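Local coordinates for uncharacterized protein (Thermus thermophilus HB8, PDB 6SCE) that acts as a DNA nuclease of Type III CRISPR defence, switched on when its CARF domains bind cyclic oligoadenylate, at residues 88-93 against 385-390. Sequence-based numbering, arbitrary orientation.
With nucleotides of chain B.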
loop_
_atom_site.group_PDB
_atom_site.type_symbol
_atom_site.label_atom_id
_atom_site.label_comp_id
_atom_site.label_asym_id
_atom_site.label_seq_id
_atom_site.Cartn_x
_atom_site.Cartn_y
_atom_site.Cartn_z
ATOM N N GLY A 88 -1.358 13.856 4.199
ATOM C CA GLY A 88 -0.386 13.807 3.135
ATOM C C GLY A 88 0.889 13.086 3.494
ATOM O O GLY A 88 0.944 12.331 4.471
ATOM N N ALA A 89 1.915 13.318 2.681
ATOM C CA ALA A 89 3.181 12.638 2.815
ATOM C C ALA A 89 3.904 12.977 4.146
ATOM O O ALA A 89 4.029 14.154 4.547
ATOM C CB ALA A 89 4.056 12.963 1.608
ATOM N N LYS A 90 4.434 11.958 4.817
ATOM C CA LYS A 90 5.097 12.184 6.091
ATOM C C LYS A 90 6.310 13.136 5.976
ATOM O O LYS A 90 6.696 13.796 6.945
ATOM C CB LYS A 90 5.494 10.842 6.741
ATOM C CG LYS A 90 4.236 10.041 7.055
ATOM C CD LYS A 90 4.441 8.670 7.665
ATOM C CE LYS A 90 5.003 7.643 6.737
ATOM N NZ LYS A 90 4.026 6.662 6.185
ATOM N N TYR A 91 6.899 13.186 4.788
ATOM C CA TYR A 91 7.940 14.134 4.477
ATOM C C TYR A 91 7.570 15.556 4.897
ATOM O O TYR A 91 8.376 16.244 5.488
ATOM C CB TYR A 91 8.237 14.067 2.979
ATOM C CG TYR A 91 9.147 15.154 2.468
ATOM C CD1 TYR A 91 10.546 15.050 2.553
ATOM C CD2 TYR A 91 8.611 16.297 1.878
ATOM C CE1 TYR A 91 11.375 16.067 2.071
ATOM C CE2 TYR A 91 9.423 17.303 1.405
ATOM C CZ TYR A 91 10.802 17.187 1.490
ATOM O OH TYR A 91 11.561 18.236 1.000
ATOM N N TRP A 92 6.368 15.996 4.547
ATOM C CA TRP A 92 5.922 17.328 4.851
ATOM C C TRP A 92 5.568 17.493 6.311
ATOM O O TRP A 92 5.763 18.555 6.842
ATOM C CB TRP A 92 4.776 17.748 3.925
ATOM C CG TRP A 92 5.289 18.142 2.598
ATOM C CD1 TRP A 92 5.207 17.456 1.404
ATOM C CD2 TRP A 92 6.052 19.314 2.344
ATOM N NE1 TRP A 92 5.867 18.177 0.421
ATOM C CE2 TRP A 92 6.384 19.318 0.978
ATOM C CE3 TRP A 92 6.466 20.380 3.149
ATOM C CZ2 TRP A 92 7.114 20.365 0.392
ATOM C CZ3 TRP A 92 7.191 21.414 2.566
ATOM C CH2 TRP A 92 7.509 21.382 1.199
ATOM N N ALA A 93 5.092 16.437 6.969
ATOM C CA ALA A 93 4.921 16.487 8.414
ATOM C C ALA A 93 6.257 16.798 9.078
ATOM O O ALA A 93 6.348 17.637 9.992
ATOM C CB ALA A 93 4.358 15.186 8.939
ATOM N N ALA A 385 2.793 9.395 13.285
ATOM C CA ALA A 385 3.309 9.330 14.637
ATOM C C ALA A 385 4.616 8.579 14.714
ATOM O O ALA A 385 5.561 9.096 15.323
ATOM C CB ALA A 385 2.281 8.719 15.590
HETATM N N MSE A 386 4.687 7.415 14.080
HETATM C CA MSE A 386 5.876 6.575 14.149
HETATM C C MSE A 386 7.050 7.194 13.433
HETATM O O MSE A 386 8.177 7.207 13.927
HETATM C CB MSE A 386 5.565 5.198 13.630
HETATM C CG MSE A 386 4.552 4.411 14.471
HETATM SE SE MSE A 386 3.766 2.897 13.567
HETATM C CE MSE A 386 5.349 1.872 13.140
ATOM N N ALA A 387 6.785 7.734 12.251
ATOM C CA ALA A 387 7.820 8.384 11.462
ATOM C C ALA A 387 8.352 9.663 12.104
ATOM O O ALA A 387 9.563 9.931 12.056
ATOM C CB ALA A 387 7.296 8.654 10.070
ATOM N N LEU A 388 7.470 10.475 12.678
ATOM C CA LEU A 388 7.917 11.630 13.456
ATOM C C LEU A 388 8.761 11.204 14.663
ATOM O O LEU A 388 9.736 11.869 15.002
ATOM C CB LEU A 388 6.758 12.490 13.890
ATOM C CG LEU A 388 6.075 13.265 12.767
ATOM C CD1 LEU A 388 4.941 14.109 13.314
ATOM C CD2 LEU A 388 7.068 14.134 12.050
ATOM N N GLY A 389 8.405 10.091 15.288
ATOM C CA GLY A 389 9.201 9.541 16.375
ATOM C C GLY A 389 10.604 9.214 15.972
ATOM O O GLY A 389 11.586 9.480 16.696
ATOM N N LEU A 390 10.714 8.642 14.780
ATOM C CA LEU A 390 12.016 8.327 14.255
ATOM C C LEU A 390 12.766 9.615 13.974
ATOM O O LEU A 390 13.928 9.724 14.305
ATOM C CB LEU A 390 11.908 7.461 12.995
ATOM C CG LEU A 390 13.170 7.298 12.128
ATOM C CD1 LEU A 390 14.360 6.858 12.929
ATOM C CD2 LEU A 390 12.894 6.242 11.076
ATOM P P A B 1 2.868 8.521 3.113
ATOM O OP1 A B 1 4.068 9.343 3.470
ATOM O OP2 A B 1 2.423 7.482 4.122
ATOM O "O5'" A B 1 1.690 9.552 2.807
ATOM C "C5'" A B 1 0.320 9.177 2.924
ATOM C "C4'" A B 1 -0.482 10.024 1.965
ATOM O "O4'" A B 1 -0.229 9.580 0.606
ATOM C "C3'" A B 1 -1.994 9.935 2.192
ATOM O "O3'" A B 1 -2.400 11.095 2.930
ATOM C "C2'" A B 1 -2.551 9.872 0.762
ATOM O "O2'" A B 1 -2.775 11.163 0.238
ATOM C "C1'" A B 1 -1.434 9.164 0.005
ATOM N N9 A B 1 -1.489 7.702 0.057
ATOM C C8 A B 1 -0.443 6.864 0.325
ATOM N N7 A B 1 -0.794 5.604 0.288
ATOM C C5 A B 1 -2.139 5.617 -0.045
ATOM C C6 A B 1 -3.079 4.587 -0.234
ATOM N N6 A B 1 -2.785 3.296 -0.098
ATOM N N1 A B 1 -4.344 4.945 -0.564
ATOM C C2 A B 1 -4.622 6.252 -0.681
ATOM N N3 A B 1 -3.821 7.304 -0.511
ATOM C C4 A B 1 -2.578 6.913 -0.188
ATOM P P A B 2 -3.903 11.240 3.491
ATOM O OP1 A B 2 -4.936 10.621 2.604
ATOM O OP2 A B 2 -3.996 12.672 3.947
ATOM O "O5'" A B 2 -3.814 10.326 4.807
ATOM C "C5'" A B 2 -3.067 10.825 5.941
ATOM C "C4'" A B 2 -3.163 9.836 7.075
ATOM O "O4'" A B 2 -4.541 9.796 7.536
ATOM C "C3'" A B 2 -2.774 8.401 6.745
ATOM O "O3'" A B 2 -2.019 7.812 7.803
ATOM C "C2'" A B 2 -4.122 7.693 6.633
ATOM O "O2'" A B 2 -4.044 6.328 6.981
ATOM C "C1'" A B 2 -4.944 8.458 7.662
ATOM N N9 A B 2 -6.381 8.354 7.498
ATOM C C8 A B 2 -7.074 8.002 6.363
ATOM N N7 A B 2 -8.366 7.939 6.565
ATOM C C5 A B 2 -8.534 8.246 7.907
ATOM C C6 A B 2 -9.674 8.330 8.729
ATOM N N6 A B 2 -10.904 8.025 8.322
ATOM N N1 A B 2 -9.483 8.707 10.016
ATOM C C2 A B 2 -8.228 8.911 10.440
ATOM N N3 A B 2 -7.079 8.850 9.764
ATOM C C4 A B 2 -7.309 8.501 8.490
ATOM P P A B 3 -0.512 8.287 8.051
ATOM O OP1 A B 3 -0.302 8.849 9.447
ATOM O OP2 A B 3 -0.055 9.218 6.961
ATOM O "O5'" A B 3 0.230 6.889 7.942
ATOM C "C5'" A B 3 0.002 5.956 6.876
ATOM C "C4'" A B 3 0.982 4.822 7.069
ATOM O "O4'" A B 3 0.682 4.121 8.314
ATOM C "C3'" A B 3 0.991 3.763 5.973
ATOM O "O3'" A B 3 2.342 3.571 5.604
ATOM C "C2'" A B 3 0.394 2.533 6.674
ATOM O "O2'" A B 3 0.832 1.301 6.144
ATOM C "C1'" A B 3 0.885 2.749 8.100
ATOM N N9 A B 3 0.119 2.038 9.098
ATOM C C8 A B 3 -1.250 2.026 9.221
ATOM N N7 A B 3 -1.652 1.315 10.256
ATOM C C5 A B 3 -0.482 0.878 10.854
ATOM C C6 A B 3 -0.248 0.096 12.002
ATOM N N6 A B 3 -1.227 -0.352 12.783
ATOM N N1 A B 3 1.043 -0.136 12.333
ATOM C C2 A B 3 2.015 0.359 11.557
ATOM N N3 A B 3 1.916 1.103 10.447
ATOM C C4 A B 3 0.620 1.325 10.153
#
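The methyl of A387 rests against the aliphatic part of K90, its CB 3.7 Å from K90 CD, while L388 reaches over to A93, where CD2 of L388 lies 4.3 Å from A93 CB. Small residues suit both places: A387 and A93 let the first turns of two helices come close, with CA of K90 and CA of A387 7.1 Å apart, and L388 supplies the apolar bulk. These helices, 90-100 and 384-393, each follow a strand in the parallel part of a separate mixed sheet, where the strand order 3-2-1-4 is the same, consistent with two Rossmann-like CARF domains facing each other across the cyclic oligoadenylate. K90 meets the ligand at the N-terminus of its helix: the backbone N gives OP1 of nucleotide A1 of chain B a nearly straight bond of 3.0 Å (170°), and NZ reaches OP2 of the same phosphate at 2.7 Å. Bends at chi3 (-71°) and chi4 (-102°) carry NZ round to that oxygen, and the carbonyls of N380 and G382, from the other domain, also accept from it. With an alanine here, OP2 would probably lose this charged partner, the N380 and G382 carbonyls their donor, and A387 the methylene it packs on. G88 has a backbone bend (phi positive) that a residue without a side chain takes up easily, and its N donates to OP2 of A2 of chain B at 2.9 Å.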